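Local coordinates for zinc chaperone AztD (Citrobacter koseri, PDB 6N01), which acts as a periplasmic zinc chaperone, binding up to three zinc ions and handing one of them directly to the solute-binding protein AztC, at residues 63-68 with 81-86; 87-92 with 122-127; 219-224 with 267-272. All coordinates share one frame; numbering follows the deposited sequence.

Contact 1 of 3, residues 63-68 with 81-86; sequences NVKGPA and AIQGSA
Gln83 reaches across to the backbone of Lys65 and Gly66, and through this reach a loop between two blades of an eight-bladed beta-propeller is fastened to a strand of the blade it enters. Residues 63-68 leave the outermost strand of one blade, 58-63, and lead to the innermost strand of the next, 69-72; Gln83 ends the second strand of that blade. The polar part of the contact is a single amide gripped at both ends. Gln83 OE1 accepts two backbone N-H groups in succession. Lys65 N lies 2.7 Å from Gln83 OE1, in a bent bond (132°). Gly66 N stands 2.8 Å from Gln83 OE1 and makes the straighter bond of the two (154°). Both donors lie somewhat tilted from the carbonyl plane. The other end of the amide is fixed within its own strand: NE2 donates to Ala81 O along a nearly straight line and also bonds Ser90 OG on the neighbouring strand, so the rotation of the buried amide is set from both ends. A bend at chi2 (148°) turns the chain out of full extension and brings the amide up to the backbone of Lys65 and Gly66.

Weaker C-H contacts continue the pairing where the loop runs into its strand. Ala68 CA approaches Ile82 O at 3.2 Å, and Gln83 CA points its hydrogen at Pro67 O.

Among the apolar contacts, Ala68 CB and Ala81 CB meet methyl to methyl at 3.6 Å. At the more exposed end, Lys65 CB rests on the methyl of Ala86, while the rest of the lysine chain leads away from residues 81-86. Val64 covers the amide obliquely from the side, packing carbon against carbonyl oxygen, with Val64 CB 3.4 Å from Gln83 OE1.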
loop_
_atom_site.group_PDB
_atom_site.type_symbol
_atom_site.label_atom_id
_atom_site.label_comp_id
_atom_site.label_asym_id
_atom_site.label_seq_id
_atom_site.Cartn_x
_atom_site.Cartn_y
_atom_site.Cartn_z
ATOM N N ASN A 63 4.202 -20.183 6.918
ATOM C CA ASN A 63 2.882 -20.468 7.445
ATOM C C ASN A 63 2.575 -19.465 8.537
ATOM O O ASN A 63 3.404 -19.217 9.423
ATOM C CB ASN A 63 2.784 -21.897 7.956
ATOM C CG ASN A 63 2.815 -22.876 6.846
ATOM O OD1 ASN A 63 1.808 -23.052 6.158
ATOM N ND2 ASN A 63 3.973 -23.493 6.612
ATOM N N VAL A 64 1.418 -18.836 8.409
ATOM C CA VAL A 64 0.971 -17.812 9.333
ATOM C C VAL A 64 -0.383 -18.251 9.854
ATOM O O VAL A 64 -0.814 -19.370 9.589
ATOM C CB VAL A 64 0.925 -16.443 8.640
ATOM C CG1 VAL A 64 2.332 -16.020 8.295
ATOM C CG2 VAL A 64 0.045 -16.490 7.376
ATOM N N LYS A 65 -1.079 -17.374 10.560
ATOM C CA LYS A 65 -2.295 -17.781 11.244
ATOM C C LYS A 65 -3.516 -17.674 10.347
ATOM O O LYS A 65 -4.430 -18.503 10.447
ATOM C CB LYS A 65 -2.527 -16.909 12.486
ATOM C CG LYS A 65 -1.776 -17.271 13.770
ATOM C CD LYS A 65 -0.361 -16.658 13.877
ATOM C CE LYS A 65 0.290 -16.996 15.246
ATOM N NZ LYS A 65 1.424 -17.966 15.216
ATOM N N GLY A 66 -3.558 -16.670 9.469
ATOM C CA GLY A 66 -4.674 -16.481 8.575
ATOM C C GLY A 66 -4.241 -15.912 7.237
ATOM O O GLY A 66 -3.069 -15.599 7.026
ATOM N N PRO A 67 -5.177 -15.789 6.301
ATOM C CA PRO A 67 -4.843 -15.162 5.015
ATOM C C PRO A 67 -4.377 -13.729 5.246
ATOM O O PRO A 67 -4.948 -12.996 6.058
ATOM C CB PRO A 67 -6.162 -15.206 4.242
ATOM C CG PRO A 67 -7.061 -16.122 5.023
ATOM C CD PRO A 67 -6.617 -16.052 6.432
ATOM N N ALA A 68 -3.363 -13.324 4.496
ATOM C CA ALA A 68 -2.656 -12.081 4.739
ATOM C C ALA A 68 -2.836 -11.073 3.611
ATOM O O ALA A 68 -2.901 -11.415 2.423
ATOM C CB ALA A 68 -1.165 -12.332 4.912
ATOM N N ALA A 81 2.629 -9.026 7.096
ATOM C CA ALA A 81 1.511 -9.848 6.641
ATOM C C ALA A 81 0.373 -9.646 7.625
ATOM O O ALA A 81 0.373 -10.224 8.712
ATOM C CB ALA A 81 1.907 -11.322 6.504
ATOM N N ILE A 82 -0.584 -8.816 7.224
ATOM C CA ILE A 82 -1.727 -8.448 8.049
ATOM C C ILE A 82 -2.799 -9.518 7.897
ATOM O O ILE A 82 -3.283 -9.760 6.787
ATOM C CB ILE A 82 -2.280 -7.071 7.640
ATOM C CG1 ILE A 82 -1.362 -5.944 8.088
ATOM C CG2 ILE A 82 -3.695 -6.845 8.175
ATOM C CD1 ILE A 82 -0.177 -5.801 7.205
ATOM N N GLN A 83 -3.216 -10.109 9.016
ATOM C CA GLN A 83 -4.227 -11.167 9.024
ATOM C C GLN A 83 -5.450 -10.665 9.783
ATOM O O GLN A 83 -5.567 -10.835 10.995
ATOM C CB GLN A 83 -3.647 -12.411 9.631
ATOM C CG GLN A 83 -2.472 -12.943 8.819
ATOM C CD GLN A 83 -1.405 -13.627 9.614
ATOM O OE1 GLN A 83 -1.615 -14.714 10.166
ATOM N NE2 GLN A 83 -0.220 -13.005 9.656
ATOM N N GLY A 84 -6.377 -10.052 9.055
ATOM C CA GLY A 84 -7.515 -9.410 9.699
ATOM C C GLY A 84 -8.294 -10.371 10.582
ATOM O O GLY A 84 -8.550 -10.090 11.759
ATOM N N SER A 85 -8.635 -11.542 10.037
ATOM C CA SER A 85 -9.488 -12.511 10.723
ATOM C C SER A 85 -8.771 -13.249 11.861
ATOM O O SER A 85 -9.446 -13.802 12.732
ATOM C CB SER A 85 -10.087 -13.491 9.690
ATOM O OG SER A 85 -9.086 -14.257 9.028
ATOM N N ALA A 86 -7.432 -13.320 11.856
ATOM C CA ALA A 86 -6.678 -14.027 12.888
ATOM C C ALA A 86 -6.232 -13.151 14.053
ATOM O O ALA A 86 -5.707 -13.690 15.039
ATOM C CB ALA A 86 -5.431 -14.679 12.301
#

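Contact 2 of 3, residues 87-92 with 122-127; sequences GVVSTI and KKPGHF
One proline ring, that of Pro124, makes almost the whole of this buried contact, and not one hydrogen bond crosses between the two segments. The ring is laid along the start of strand 88-93, and its three outer carbons each have a different neighbour. Pro124 CD rests 3.7 Å from Gly87 CA. Next round the ring, Pro124 CG sits 3.3 Å from Val88 O. The third carbon, Pro124 CB, meets Val89 CG2 at 3.5 Å. The valine and proline side chains run past each other in opposite senses, a sliding contact rather than an end-on one. In Val89 the CG1 branch stands opposite the backbone N (chi1 -179°), which turns CG2 to the N side and brings it against the ring.

Gly87 and Val88 both face Gln83 in a G1 beta bulge, Gly87 taking the positive phi (71°) that this motif requires at its first position. The proline therefore packs where the hairpin between strands 78-83 and 88-93 is irregular. In the propeller, Pro124 opens the innermost strand of the following blade, 124-130, so the contact joins successive blades just beyond the connection from the outermost strand, 113-120. Ile82 and Phe138 also border the proline, placing it between the sheets of the two blades.

Two residues on, the chain presents His126, a ligand of a high-affinity zinc site completed by His169 and His216. Its ring meets that of His169, whereas Phe127, next in line, stacks its ring with that of Phe80.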
loop_
_atom_site.group_PDB
_atom_site.type_symbol
_atom_site.label_atom_id
_atom_site.label_comp_id
_atom_site.label_asym_id
_atom_site.label_seq_id
_atom_site.Cartn_x
_atom_site.Cartn_y
_atom_site.Cartn_z
ATOM N N GLY A 87 -6.419 -11.833 13.978
ATOM C CA GLY A 87 -5.982 -10.967 15.057
ATOM C C GLY A 87 -4.483 -10.814 15.173
ATOM O O GLY A 87 -3.974 -10.570 16.269
ATOM N N VAL A 88 -3.748 -10.967 14.072
ATOM C CA VAL A 88 -2.295 -10.939 14.120
ATOM C C VAL A 88 -1.726 -10.251 12.881
ATOM O O VAL A 88 -2.350 -10.211 11.821
ATOM C CB VAL A 88 -1.723 -12.356 14.281
ATOM C CG1 VAL A 88 -2.018 -13.183 13.067
ATOM C CG2 VAL A 88 -0.235 -12.299 14.492
ATOM N N VAL A 89 -0.557 -9.652 13.060
ATOM C CA VAL A 89 0.310 -9.194 11.992
ATOM C C VAL A 89 1.632 -9.913 12.166
ATOM O O VAL A 89 2.267 -9.787 13.223
ATOM C CB VAL A 89 0.517 -7.672 12.046
ATOM C CG1 VAL A 89 1.413 -7.196 10.912
ATOM C CG2 VAL A 89 -0.819 -6.968 12.039
ATOM N N SER A 90 2.036 -10.683 11.151
ATOM C CA SER A 90 3.359 -11.289 11.148
ATOM C C SER A 90 4.353 -10.418 10.391
ATOM O O SER A 90 4.000 -9.581 9.556
ATOM C CB SER A 90 3.345 -12.680 10.532
ATOM O OG SER A 90 2.344 -13.472 11.141
ATOM N N THR A 91 5.618 -10.651 10.668
ATOM C CA THR A 91 6.672 -9.826 10.113
ATOM C C THR A 91 7.694 -10.746 9.474
ATOM O O THR A 91 7.951 -11.850 9.972
ATOM C CB THR A 91 7.297 -8.959 11.181
ATOM O OG1 THR A 91 8.063 -9.768 12.068
ATOM C CG2 THR A 91 6.205 -8.321 12.018
ATOM N N ILE A 92 8.209 -10.312 8.335
ATOM C CA ILE A 92 9.148 -11.072 7.528
ATOM C C ILE A 92 10.321 -10.181 7.243
ATOM O O ILE A 92 10.152 -9.073 6.720
ATOM C CB ILE A 92 8.524 -11.546 6.201
ATOM C CG1 ILE A 92 7.493 -12.627 6.447
ATOM C CG2 ILE A 92 9.590 -12.090 5.247
ATOM C CD1 ILE A 92 6.550 -12.825 5.228
ATOM N N LYS A 122 -7.355 -7.078 17.764
ATOM C CA LYS A 122 -8.546 -7.453 17.014
ATOM C C LYS A 122 -8.595 -6.754 15.668
ATOM O O LYS A 122 -8.625 -5.518 15.609
ATOM C CB LYS A 122 -9.809 -7.131 17.803
ATOM C CG LYS A 122 -10.094 -8.149 18.900
ATOM C CD LYS A 122 -10.773 -7.541 20.114
ATOM C CE LYS A 122 -10.922 -8.587 21.205
ATOM N NZ LYS A 122 -11.656 -8.071 22.390
ATOM N N LYS A 123 -8.683 -7.569 14.601
ATOM C CA LYS A 123 -8.906 -7.195 13.205
ATOM C C LYS A 123 -7.839 -6.214 12.764
ATOM O O LYS A 123 -8.159 -5.046 12.509
ATOM C CB LYS A 123 -10.278 -6.551 13.012
ATOM C CG LYS A 123 -11.415 -7.345 13.630
ATOM C CD LYS A 123 -12.598 -7.616 12.715
ATOM C CE LYS A 123 -12.981 -6.443 11.855
ATOM N NZ LYS A 123 -12.544 -6.714 10.473
ATOM N N PRO A 124 -6.578 -6.636 12.657
ATOM C CA PRO A 124 -5.538 -5.723 12.171
ATOM C C PRO A 124 -6.000 -5.115 10.860
ATOM O O PRO A 124 -6.605 -5.794 10.028
ATOM C CB PRO A 124 -4.318 -6.625 11.971
ATOM C CG PRO A 124 -4.657 -7.947 12.517
ATOM C CD PRO A 124 -6.117 -8.027 12.750
ATOM N N GLY A 125 -5.729 -3.821 10.694
ATOM C CA GLY A 125 -6.215 -3.065 9.555
ATOM C C GLY A 125 -5.137 -2.362 8.750
ATOM O O GLY A 125 -4.146 -2.990 8.372
ATOM N N HIS A 126 -5.343 -1.073 8.457
ATOM C CA HIS A 126 -4.413 -0.310 7.629
ATOM C C HIS A 126 -3.013 -0.291 8.250
ATOM O O HIS A 126 -2.847 -0.067 9.456
ATOM C CB HIS A 126 -4.940 1.123 7.434
ATOM C CG HIS A 126 -5.955 1.269 6.334
ATOM N ND1 HIS A 126 -5.716 2.013 5.197
ATOM C CD2 HIS A 126 -7.217 0.787 6.203
ATOM C CE1 HIS A 126 -6.780 1.979 4.412
ATOM N NE2 HIS A 126 -7.705 1.240 5.000
ATOM N N PHE A 127 -2.007 -0.561 7.421
ATOM C CA PHE A 127 -0.606 -0.527 7.806
ATOM C C PHE A 127 0.006 0.663 7.105
ATOM O O PHE A 127 -0.260 0.872 5.913
ATOM C CB PHE A 127 0.094 -1.817 7.383
ATOM C CG PHE A 127 1.570 -1.760 7.464
ATOM C CD1 PHE A 127 2.309 -1.237 6.405
ATOM C CD2 PHE A 127 2.236 -2.235 8.580
ATOM C CE1 PHE A 127 3.658 -1.188 6.463
ATOM C CE2 PHE A 127 3.589 -2.200 8.634
ATOM C CZ PHE A 127 4.313 -1.664 7.576
#

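Contact 3 of 3, residues 219-224 with 267-272; sequences AGSGDT and GMQYFI
Three hydrogen bonds cross between Ser221 and Asp223 on one side and Gln269 and Tyr270 on the other, each using Gln269 or Ser221. The amide of Gln269 donates twice. Gln269 NE2 reaches Ser221 O at 3.0 Å, close to its own amide plane and fairly straight (159°). The second bond, from Gln269 NE2 to Asp223 OD1, is shorter at 2.8 Å but more bent. It arrives on the anti side of Asp223 OD1 but well out of the carboxylate plane, which is turned 49° from that of the amide. Thr224 OG1 donates to the same OD1 from the opposite face, so one oxygen is held between a hydroxyl and an amide. Ser221 O is likewise shared, taking Thr224 N and Gln269 NE2 from opposite faces of its carbonyl plane. The third bond runs from Tyr270 N to Ser221 OG at 3.0 Å. That hydroxyl also bonds Gly265 O and thereby links both ends of the loop that carries Gln269. In Ser221, OG stands opposite the backbone N (chi1 175°), which carries it to Tyr270 N.

These bonds clasp a type II' turn from Ser221 to Thr224, the two-residue hairpin joining strands 218-221 and 224-228. Gly222 supplies the positive phi at its first corner, and the glutamine side chain crosses Asp223 and Thr224 at about a right angle.

Packing spreads outward from the Phe271 ring. Phe271 CE1 lies 3.5 Å from Ser221 CB. Thr224 O sits in the ring plane at the edge, 3.7 Å from Phe271 CZ. Thr224 CG2 adds a contact at the same end, and Ala219 CB touches near CD1.

The two loops stand at equivalent positions in successive propeller blades, though they differ in length, each joining innermost to second strand: 218-221 to 224-228, then 262-264 to 271-274, with Tyr270 reaching on to strands 300-305 and 312-317 of the blade beyond.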
loop_
_atom_site.group_PDB
_atom_site.type_symbol
_atom_site.label_atom_id
_atom_site.label_comp_id
_atom_site.label_asym_id
_atom_site.label_seq_id
_atom_site.Cartn_x
_atom_site.Cartn_y
_atom_site.Cartn_z
ATOM N N ALA A 219 -2.230 7.200 1.350
ATOM C CA ALA A 219 -0.987 6.876 0.659
ATOM C C ALA A 219 0.055 7.965 0.913
ATOM O O ALA A 219 -0.281 9.130 1.142
ATOM C CB ALA A 219 -1.227 6.724 -0.855
ATOM N N GLY A 220 1.321 7.574 0.833
ATOM C CA GLY A 220 2.431 8.488 0.907
ATOM C C GLY A 220 3.098 8.658 -0.449
ATOM O O GLY A 220 3.195 7.716 -1.237
ATOM N N SER A 221 3.556 9.860 -0.713
ATOM C CA SER A 221 4.366 10.085 -1.897
ATOM C C SER A 221 5.406 11.117 -1.498
ATOM O O SER A 221 5.081 12.284 -1.269
ATOM C CB SER A 221 3.495 10.521 -3.078
ATOM O OG SER A 221 4.308 10.850 -4.208
ATOM N N GLY A 222 6.651 10.677 -1.384
ATOM C CA GLY A 222 7.704 11.587 -0.915
ATOM C C GLY A 222 7.396 12.076 0.503
ATOM O O GLY A 222 6.989 11.304 1.362
ATOM N N ASP A 223 7.538 13.375 0.739
ATOM C CA ASP A 223 7.339 13.938 2.079
ATOM C C ASP A 223 5.884 14.276 2.362
ATOM O O ASP A 223 5.607 14.988 3.341
ATOM C CB ASP A 223 8.166 15.223 2.255
ATOM C CG ASP A 223 7.529 16.386 1.560
ATOM O OD1 ASP A 223 6.674 16.137 0.643
ATOM O OD2 ASP A 223 7.851 17.527 1.934
ATOM N N THR A 224 4.961 13.840 1.500
ATOM C CA THR A 224 3.554 14.204 1.598
ATOM C C THR A 224 2.722 12.940 1.758
ATOM O O THR A 224 2.930 11.947 1.063
ATOM C CB THR A 224 3.149 15.032 0.367
ATOM O OG1 THR A 224 3.983 16.204 0.315
ATOM C CG2 THR A 224 1.685 15.480 0.399
ATOM N N GLY A 267 9.410 8.459 -6.541
ATOM C CA GLY A 267 10.353 9.046 -7.462
ATOM C C GLY A 267 9.821 10.278 -8.146
ATOM O O GLY A 267 10.599 11.051 -8.699
ATOM N N MET A 268 8.499 10.459 -8.132
ATOM C CA MET A 268 7.827 11.659 -8.575
ATOM C C MET A 268 6.664 11.774 -7.612
ATOM O O MET A 268 6.048 10.763 -7.263
ATOM C CB MET A 268 7.376 11.531 -10.035
ATOM C CG MET A 268 6.742 12.737 -10.647
ATOM S SD MET A 268 6.537 12.380 -12.425
ATOM C CE MET A 268 5.120 11.297 -12.375
ATOM N N GLN A 269 6.344 12.981 -7.189
ATOM C CA GLN A 269 5.374 13.161 -6.125
ATOM C C GLN A 269 3.960 13.337 -6.709
ATOM O O GLN A 269 3.684 14.341 -7.366
ATOM C CB GLN A 269 5.873 14.330 -5.289
ATOM C CG GLN A 269 5.386 14.414 -3.948
ATOM C CD GLN A 269 6.384 15.234 -3.081
ATOM O OE1 GLN A 269 7.081 16.153 -3.546
ATOM N NE2 GLN A 269 6.390 14.928 -1.834
ATOM N N TYR A 270 3.060 12.366 -6.462
ATOM C CA TYR A 270 1.645 12.431 -6.893
ATOM C C TYR A 270 0.852 11.310 -6.214
ATOM O O TYR A 270 1.416 10.383 -5.644
ATOM C CB TYR A 270 1.513 12.345 -8.425
ATOM C CG TYR A 270 1.920 11.005 -8.977
ATOM C CD1 TYR A 270 1.008 9.977 -9.051
ATOM C CD2 TYR A 270 3.205 10.761 -9.365
ATOM C CE1 TYR A 270 1.362 8.739 -9.518
ATOM C CE2 TYR A 270 3.578 9.527 -9.837
ATOM C CZ TYR A 270 2.637 8.511 -9.907
ATOM O OH TYR A 270 2.944 7.249 -10.360
ATOM N N PHE A 271 -0.471 11.400 -6.296
ATOM C CA PHE A 271 -1.360 10.355 -5.844
ATOM C C PHE A 271 -2.286 9.929 -6.985
ATOM O O PHE A 271 -2.642 10.727 -7.866
ATOM C CB PHE A 271 -2.161 10.837 -4.640
ATOM C CG PHE A 271 -1.299 11.323 -3.556
ATOM C CD1 PHE A 271 -0.584 10.437 -2.807
ATOM C CD2 PHE A 271 -1.160 12.661 -3.306
ATOM C CE1 PHE A 271 0.276 10.898 -1.801
ATOM C CE2 PHE A 271 -0.311 13.103 -2.302
ATOM C CZ PHE A 271 0.380 12.225 -1.574
ATOM N N ILE A 272 -2.639 8.662 -6.976
ATOM C CA ILE A 272 -3.680 8.130 -7.850
ATOM C C ILE A 272 -4.773 7.596 -6.959
ATOM O O ILE A 272 -4.488 6.914 -5.966
ATOM C CB ILE A 272 -3.165 7.040 -8.817
ATOM C CG1 ILE A 272 -2.156 7.664 -9.772
ATOM C CG2 ILE A 272 -4.330 6.464 -9.638
ATOM C CD1 ILE A 272 -1.548 6.744 -10.819
#

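In the fold
From the N terminus, contact 1 comes first and closes a short loop of twelve residues, tying the exit from the blade completed by the C-terminal strand 392-401 to the blade that follows. Contact 2 opens directly after it and spans 29 residues, carrying that second blade on to the third. The two touch: Gln83 N and Val88 O probably pair between strands 78-83 and 88-93. Contact 3 closes a longer loop of 42 residues on the opposite side of the chain's centre, about 24 Å from contact 2 between centres. None nests or crosses; the three follow in series. Contact 1 holds the loop between two blades to the blade it enters; contacts 2 and 3 join successive blades.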